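Local coordinates for glycine oxidase (Bacillus cereus ATCC 14579, PDB 7CYX), which probably oxidises glycine with molecular oxygen to glyoxylate, ammonium and hydrogen peroxide, using a bound FAD cofactor, at residues 190-193 with 198-201; 180-185 with 216-221; 328-333 with 346-351. All blocks are in the same frame, centred on the assembly; numbering follows the deposited sequence.

Contact 1: residues 190-193 with 198-201; sequences TGVI and IVTC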
# COMPACT_ATOMS: atom_id res chain seq x y z
N THR A 190 -7.27 -34.40 -14.97
CA THR A 190 -5.92 -34.53 -15.57
C THR A 190 -5.42 -33.17 -16.05
O THR A 190 -4.27 -33.08 -16.44
CB THR A 190 -5.92 -35.47 -16.77
OG1 THR A 190 -6.94 -34.95 -17.61
CG2 THR A 190 -6.23 -36.90 -16.38
N GLY A 191 -6.29 -32.17 -16.02
CA GLY A 191 -5.86 -30.84 -16.46
C GLY A 191 -7.01 -29.86 -16.49
O GLY A 191 -8.06 -30.16 -15.93
N VAL A 192 -6.80 -28.74 -17.17
CA VAL A 192 -7.83 -27.68 -17.25
C VAL A 192 -7.76 -27.09 -18.66
O VAL A 192 -6.66 -26.93 -19.16
CB VAL A 192 -7.56 -26.65 -16.15
CG1 VAL A 192 -6.89 -25.41 -16.68
CG2 VAL A 192 -8.82 -26.31 -15.39
N ILE A 193 -8.91 -26.83 -19.28
CA ILE A 193 -8.95 -26.31 -20.68
C ILE A 193 -9.13 -24.80 -20.64
O ILE A 193 -10.18 -24.36 -20.19
CB ILE A 193 -10.05 -27.03 -21.48
CG1 ILE A 193 -9.74 -28.52 -21.59
CG2 ILE A 193 -10.21 -26.41 -22.85
CD1 ILE A 193 -10.93 -29.37 -21.91
N ILE A 198 -3.94 -25.85 -22.92
CA ILE A 198 -4.14 -26.80 -21.83
C ILE A 198 -3.11 -26.53 -20.73
O ILE A 198 -1.95 -26.21 -21.01
CB ILE A 198 -4.07 -28.26 -22.31
CG1 ILE A 198 -5.08 -28.54 -23.44
CG2 ILE A 198 -4.25 -29.23 -21.15
CD1 ILE A 198 -6.53 -28.45 -23.01
N VAL A 199 -3.58 -26.68 -19.48
CA VAL A 199 -2.76 -26.66 -18.27
C VAL A 199 -2.92 -28.02 -17.58
O VAL A 199 -3.99 -28.38 -17.13
CB VAL A 199 -3.17 -25.50 -17.36
CG1 VAL A 199 -2.39 -25.48 -16.05
CG2 VAL A 199 -3.03 -24.16 -18.08
N THR A 200 -1.83 -28.78 -17.51
CA THR A 200 -1.86 -30.10 -16.91
C THR A 200 -1.81 -29.98 -15.39
O THR A 200 -0.94 -29.33 -14.85
CB THR A 200 -0.66 -30.95 -17.34
OG1 THR A 200 -0.58 -30.89 -18.76
CG2 THR A 200 -0.80 -32.39 -16.88
N CYS A 201 -2.72 -30.68 -14.72
CA CYS A 201 -2.72 -30.71 -13.28
C CYS A 201 -3.39 -31.99 -12.79
O CYS A 201 -4.01 -32.69 -13.58
CB CYS A 201 -3.41 -29.47 -12.72
SG CYS A 201 -5.18 -29.41 -13.12

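Contact 2: residues 180-185 with 216-221; sequences FDIRIE and LSYFHR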
# COMPACT_ATOMS: atom_id res chain seq x y z
N PHE A 180 -12.32 -22.67 -19.63
CA PHE A 180 -13.61 -23.01 -20.26
C PHE A 180 -14.21 -24.29 -19.65
O PHE A 180 -15.45 -24.43 -19.58
CB PHE A 180 -13.43 -23.23 -21.77
CG PHE A 180 -12.90 -22.05 -22.55
CD1 PHE A 180 -13.43 -20.78 -22.39
CD2 PHE A 180 -11.89 -22.23 -23.49
CE1 PHE A 180 -12.95 -19.71 -23.14
CE2 PHE A 180 -11.41 -21.16 -24.23
CZ PHE A 180 -11.94 -19.90 -24.05
N ASP A 181 -13.34 -25.22 -19.23
CA ASP A 181 -13.75 -26.54 -18.73
C ASP A 181 -12.58 -27.22 -17.99
O ASP A 181 -11.41 -26.81 -18.10
CB ASP A 181 -14.28 -27.40 -19.89
CG ASP A 181 -15.08 -28.62 -19.47
OD1 ASP A 181 -15.40 -28.75 -18.28
OD2 ASP A 181 -15.41 -29.42 -20.35
N ILE A 182 -12.92 -28.26 -17.21
CA ILE A 182 -11.96 -29.15 -16.54
C ILE A 182 -11.83 -30.44 -17.38
O ILE A 182 -12.82 -30.92 -17.92
CB ILE A 182 -12.43 -29.42 -15.10
CG1 ILE A 182 -12.57 -28.13 -14.30
CG2 ILE A 182 -11.52 -30.42 -14.40
CD1 ILE A 182 -13.77 -28.10 -13.40
N ARG A 183 -10.60 -30.95 -17.52
CA ARG A 183 -10.33 -32.17 -18.31
C ARG A 183 -10.25 -33.36 -17.36
O ARG A 183 -9.28 -33.52 -16.64
CB ARG A 183 -9.05 -32.05 -19.14
CG ARG A 183 -8.73 -33.28 -19.97
CD ARG A 183 -7.39 -33.16 -20.68
NE ARG A 183 -6.27 -33.09 -19.76
CZ ARG A 183 -4.99 -33.00 -20.12
NH1 ARG A 183 -4.66 -32.80 -21.39
NH2 ARG A 183 -4.04 -33.12 -19.20
N ILE A 184 -11.32 -34.16 -17.36
CA ILE A 184 -11.46 -35.39 -16.61
C ILE A 184 -11.44 -36.55 -17.61
O ILE A 184 -12.32 -36.63 -18.48
CB ILE A 184 -12.75 -35.38 -15.78
CG1 ILE A 184 -12.75 -34.22 -14.78
CG2 ILE A 184 -12.97 -36.72 -15.10
CD1 ILE A 184 -14.11 -33.88 -14.21
N GLU A 185 -10.45 -37.43 -17.46
CA GLU A 185 -10.19 -38.46 -18.45
C GLU A 185 -10.81 -39.77 -17.94
O GLU A 185 -11.72 -40.30 -18.60
CB GLU A 185 -8.70 -38.49 -18.80
CG GLU A 185 -8.39 -37.58 -20.00
CD GLU A 185 -6.94 -37.18 -20.28
OE1 GLU A 185 -6.08 -37.33 -19.40
OE2 GLU A 185 -6.68 -36.69 -21.41
N LEU A 216 -19.35 -25.75 -11.40
CA LEU A 216 -19.95 -26.42 -10.22
C LEU A 216 -20.94 -27.51 -10.66
O LEU A 216 -21.34 -28.30 -9.80
CB LEU A 216 -20.64 -25.37 -9.36
CG LEU A 216 -19.72 -24.47 -8.55
CD1 LEU A 216 -20.53 -23.47 -7.77
CD2 LEU A 216 -18.88 -25.30 -7.60
N SER A 217 -21.29 -27.56 -11.95
CA SER A 217 -22.18 -28.55 -12.60
C SER A 217 -21.63 -29.96 -12.41
O SER A 217 -22.42 -30.87 -12.21
CB SER A 217 -22.34 -28.24 -14.04
OG SER A 217 -23.35 -27.27 -14.19
N TYR A 218 -20.30 -30.13 -12.41
CA TYR A 218 -19.67 -31.44 -12.14
C TYR A 218 -20.18 -31.98 -10.80
O TYR A 218 -20.44 -33.16 -10.72
CB TYR A 218 -18.15 -31.37 -12.28
CG TYR A 218 -17.69 -31.17 -13.70
CD1 TYR A 218 -17.65 -32.21 -14.60
CD2 TYR A 218 -17.31 -29.92 -14.15
CE1 TYR A 218 -17.24 -32.03 -15.91
CE2 TYR A 218 -16.89 -29.72 -15.45
CZ TYR A 218 -16.86 -30.77 -16.34
OH TYR A 218 -16.46 -30.55 -17.61
N PHE A 219 -20.26 -31.14 -9.77
CA PHE A 219 -20.86 -31.57 -8.48
C PHE A 219 -22.35 -31.81 -8.68
O PHE A 219 -22.78 -32.93 -8.44
CB PHE A 219 -20.63 -30.50 -7.42
CG PHE A 219 -19.22 -30.43 -6.93
CD1 PHE A 219 -18.26 -29.72 -7.63
CD2 PHE A 219 -18.84 -31.10 -5.79
CE1 PHE A 219 -16.96 -29.66 -7.17
CE2 PHE A 219 -17.54 -31.03 -5.33
CZ PHE A 219 -16.60 -30.32 -6.03
N HIS A 220 -23.10 -30.78 -9.09
CA HIS A 220 -24.57 -30.86 -9.32
C HIS A 220 -25.09 -29.62 -10.04
O HIS A 220 -24.61 -28.53 -9.77
CB HIS A 220 -25.33 -31.05 -8.01
CG HIS A 220 -26.72 -31.52 -8.21
ND1 HIS A 220 -27.79 -30.67 -8.26
CD2 HIS A 220 -27.23 -32.76 -8.38
CE1 HIS A 220 -28.88 -31.34 -8.46
NE2 HIS A 220 -28.57 -32.62 -8.53
N ARG A 221 -26.10 -29.82 -10.88
CA ARG A 221 -26.80 -28.81 -11.71
C ARG A 221 -27.31 -27.63 -10.87
O ARG A 221 -27.24 -26.50 -11.34
CB ARG A 221 -28.00 -29.52 -12.35
CG ARG A 221 -28.68 -28.77 -13.47
CD ARG A 221 -29.79 -29.62 -14.06
NE ARG A 221 -29.33 -30.45 -15.16
CZ ARG A 221 -28.90 -31.70 -15.05
NH1 ARG A 221 -29.42 -32.51 -14.14
NH2 ARG A 221 -27.95 -32.15 -15.85

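Contact 3: residues 328-333 with 346-351; sequences YACTGH and QYMADL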
# COMPACT_ATOMS: atom_id res chain seq x y z
N TYR A 328 -12.11 -29.99 -6.51
CA TYR A 328 -12.43 -29.28 -5.32
C TYR A 328 -13.20 -28.01 -5.71
O TYR A 328 -13.12 -27.57 -6.85
CB TYR A 328 -11.16 -28.95 -4.51
CG TYR A 328 -10.34 -30.14 -4.07
CD1 TYR A 328 -9.42 -30.69 -4.93
CD2 TYR A 328 -10.48 -30.70 -2.81
CE1 TYR A 328 -8.67 -31.80 -4.58
CE2 TYR A 328 -9.73 -31.81 -2.44
CZ TYR A 328 -8.81 -32.35 -3.32
OH TYR A 328 -8.02 -33.42 -3.02
N ALA A 329 -13.87 -27.42 -4.71
CA ALA A 329 -14.67 -26.20 -4.84
C ALA A 329 -14.46 -25.33 -3.61
O ALA A 329 -14.33 -25.87 -2.51
CB ALA A 329 -16.14 -26.56 -4.98
N CYS A 330 -14.48 -24.01 -3.81
CA CYS A 330 -14.30 -23.02 -2.76
C CYS A 330 -14.78 -21.65 -3.26
O CYS A 330 -13.98 -20.81 -3.61
CB CYS A 330 -12.84 -22.99 -2.28
SG CYS A 330 -12.61 -22.14 -0.69
N THR A 331 -16.11 -21.45 -3.28
CA THR A 331 -16.77 -20.20 -3.71
C THR A 331 -18.18 -20.12 -3.13
O THR A 331 -18.74 -21.12 -2.77
CB THR A 331 -16.96 -20.07 -5.23
OG1 THR A 331 -17.06 -21.41 -5.72
CG2 THR A 331 -15.84 -19.32 -5.90
N GLY A 332 -18.72 -18.90 -3.11
CA GLY A 332 -20.04 -18.61 -2.63
C GLY A 332 -20.02 -18.01 -1.24
O GLY A 332 -20.92 -18.27 -0.46
N HIS A 333 -19.00 -17.17 -0.97
CA HIS A 333 -18.78 -16.59 0.35
C HIS A 333 -19.59 -15.31 0.54
O HIS A 333 -19.63 -14.73 1.64
CB HIS A 333 -17.28 -16.31 0.56
CG HIS A 333 -16.43 -17.54 0.68
ND1 HIS A 333 -16.02 -18.24 -0.42
CD2 HIS A 333 -15.91 -18.17 1.76
CE1 HIS A 333 -15.25 -19.26 -0.03
NE2 HIS A 333 -15.18 -19.25 1.31
N GLN A 346 -6.63 -22.26 4.53
CA GLN A 346 -6.05 -23.20 5.46
C GLN A 346 -6.79 -24.53 5.32
O GLN A 346 -6.16 -25.58 5.11
CB GLN A 346 -6.12 -22.63 6.88
CG GLN A 346 -5.15 -23.28 7.85
CD GLN A 346 -5.03 -22.49 9.13
OE1 GLN A 346 -5.98 -22.38 9.90
NE2 GLN A 346 -3.85 -21.92 9.36
N TYR A 347 -8.12 -24.45 5.35
CA TYR A 347 -8.98 -25.64 5.33
C TYR A 347 -8.78 -26.42 4.03
O TYR A 347 -8.61 -27.64 4.05
CB TYR A 347 -10.46 -25.29 5.42
CG TYR A 347 -11.36 -26.47 5.16
CD1 TYR A 347 -11.58 -27.42 6.14
CD2 TYR A 347 -11.93 -26.68 3.91
CE1 TYR A 347 -12.38 -28.52 5.90
CE2 TYR A 347 -12.74 -27.78 3.66
CZ TYR A 347 -12.96 -28.71 4.66
OH TYR A 347 -13.76 -29.80 4.47
N MET A 348 -8.82 -25.69 2.91
CA MET A 348 -8.74 -26.31 1.62
C MET A 348 -7.39 -27.05 1.51
O MET A 348 -7.33 -28.18 1.07
CB MET A 348 -8.91 -25.27 0.50
CG MET A 348 -9.90 -25.66 -0.59
SD MET A 348 -11.55 -26.26 -0.09
CE MET A 348 -11.99 -25.00 1.10
N ALA A 349 -6.30 -26.42 1.96
CA ALA A 349 -5.00 -27.06 1.87
C ALA A 349 -4.92 -28.30 2.78
O ALA A 349 -4.40 -29.34 2.36
CB ALA A 349 -3.90 -26.07 2.17
N ASP A 350 -5.48 -28.20 4.00
CA ASP A 350 -5.59 -29.35 4.91
C ASP A 350 -6.32 -30.50 4.20
O ASP A 350 -5.84 -31.64 4.19
CB ASP A 350 -6.28 -28.97 6.22
CG ASP A 350 -5.41 -28.31 7.27
OD1 ASP A 350 -4.18 -28.14 7.03
OD2 ASP A 350 -5.97 -27.97 8.34
N LEU A 351 -7.46 -30.18 3.58
CA LEU A 351 -8.29 -31.15 2.89
C LEU A 351 -7.56 -31.75 1.68
O LEU A 351 -7.72 -32.93 1.35
CB LEU A 351 -9.58 -30.47 2.44
CG LEU A 351 -10.48 -31.31 1.53
CD1 LEU A 351 -10.91 -32.58 2.26
CD2 LEU A 351 -11.69 -30.51 1.08

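Contact 1: residues 190-193 with 198-201
Val192 and Val199 face each other as an antiparallel hydrogen-bonded pair and supply the two sound backbone bonds of this hairpin contact. Val192 N donates to Val199 O over 2.8 Å; the bond is short but bent, with 137° at the hydrogen and the donor somewhat off the carbonyl plane. The return bond, Val199 N to Val192 O, is longer at 3.1 Å but almost straight (176°), and it meets the oxygen nearly along the C=O axis. The two valine side chains lie side by side on one face of the sheet, CG1 of Val192 coming 3.8 Å from CB of Val199.

On the other face Ile193 and Ile198 run alongside each other. CG1 of Ile198 sits beside its backbone N, and chi2 of -66° bends the chain so that CD1 comes 3.5 Å from CG1 of Ile193. Further along, Gly191 has no side chain, so its CA can pass only 3.2 Å from Val199 O, and SG of Cys201 rests 3.7 Å from the same CA.

Thr190 O takes a weak bond from Cys201 N and an ordinary hydrogen bond from NH2 of Arg183 on the adjoining strand. There Thr190 and Gly191 together face Arg183 as a classic beta bulge. Val192 also packs on Val179, an FAD-binding residue, and on Ile10, while the Thr200 backbone bonds to Tyr5; the hairpin is thereby joined to strand 5-10. Its three-stranded antiparallel sheet is consistent with the beta-meander of glutathione-reductase-type FAD folds. The pairing is thus firm at Val192 and Val199, with apolar pairs on both faces, whereas toward Thr190 the carbonyl is shared with Arg183 at the bulge.

Contact 2: residues 180-185 with 216-221
Tyr218 gives up by far the most surface here, laying its ring across the side chains of strand 180-184. Two isoleucines from alternate positions of the strand meet it, both from the same side of the ring plane but along different flanks. Ile184 reaches CD1 of the ring with its own CD1, 3.9 Å away, and also lies near CE1. Ile182 brings its CD1 to 4.1 Å from CD2 of the ring and equally near CE2. Both approaches are oblique, and each isoleucine runs antiparallel to the tyrosine side chain, overlapping it lengthwise. In each isoleucine CG1 stands beside the backbone N (chi1 -60° in Ile184), which extends the terminal methyl toward the ring.

The hydroxyl end lies beside Asp181, whose carboxylate is, as modelled, roughly coplanar with the ring, though OD1 sits too close to Tyr218 OH for its place to be relied on, so the nature of this polar meeting remains doubtful.

Behind the ring, the 216-221 turn is fastened by His220 N to Leu216 O at 3.1 Å, and Tyr218 O is bonded to His321 NE2. Ile182 also packs on Leu327 and Ile184 on Ile324, while Phe219 covers Leu327. The loop packs at once against the antiparallel sheet, through Tyr218, and against strand 327-331, through Phe219. One tyrosine thus carries the contact, its carbon flanks packed on aliphatic methyls and its hydroxyl modelled beside a carboxylate in a geometry that stays doubtful; dispersion is the securely defined part.

Contact 3: residues 328-333 with 346-351
Leu351 meets Tyr328 from a helical backbone fixed by the bond from Leu351 N to Tyr347 O, 2.8 Å long. No hydrogen bond crosses between helix 346-351 and strand 328-331; the two run antiparallel, their axes at 176°, and meet chiefly through side chains. CG of Leu351 comes to 4.1 Å from CE2 of Tyr328, near the ring plane, so the leucine touches the edge of the tyrosine. Its CD2 branch lies at the same distance from CD2 of the ring. On the helix side, CB of Leu351 also lies over one face of the Tyr347 ring, toward its rim.

Met348 buries the most surface and supplies the second point of contact. Its chain is doubly bent, chi2 and chi3 both near +50°, which folds the thioether back so that CE reaches SG of Cys330, 3.4 Å away. The sulfur of Met348 is 3.7 Å from Ala329 O. SG of Cys330 stands anti to the backbone N (chi1 -164°), where it meets CE of Met348, and that sulfur lies in the plane of the His333 ring, at its edge. CE of Met348 in turn lies at the edge of the Tyr347 ring, in its plane.

Cys330 also packs on Ile15, an FAD-binding residue of helix 14-25, and Met348 on Met318 of the neighbouring strand; next to Cys330, Thr331 touches FAD itself. The strand belongs to the cofactor-binding, Rossmann-type mixed sheet, and helix 341-352 covers one side of it. With every touching residue buried and mainly sulfur, aliphatic and aromatic groups meeting, the contact depends on shape and dispersion, not on charge or hydrogen bonding.

How the contacts relate
Contact 3 is wholly buried, joining a strand of the cofactor domain's mixed sheet to the helix over it, whereas contacts 1 and 2 are partly exposed and lie farther from the chain's centre. Contacts 1 and 2 share the three-stranded antiparallel sheet: strand 179-184 pairs with strand 189-194, as in the probable bonds Thr190 N to Arg183 O and Ile193 N to Asp181 O, both 2.8 Å. Contact 2 meets contact 3 through Phe219 and Leu216, which pack on Ala329, while contacts 1 and 3 stay about 9 Å apart at their nearest atoms. Backbone hydrogen bonds dominate contact 1, a single aromatic side chain contact 2, and sulfur and hydrocarbon packing contact 3.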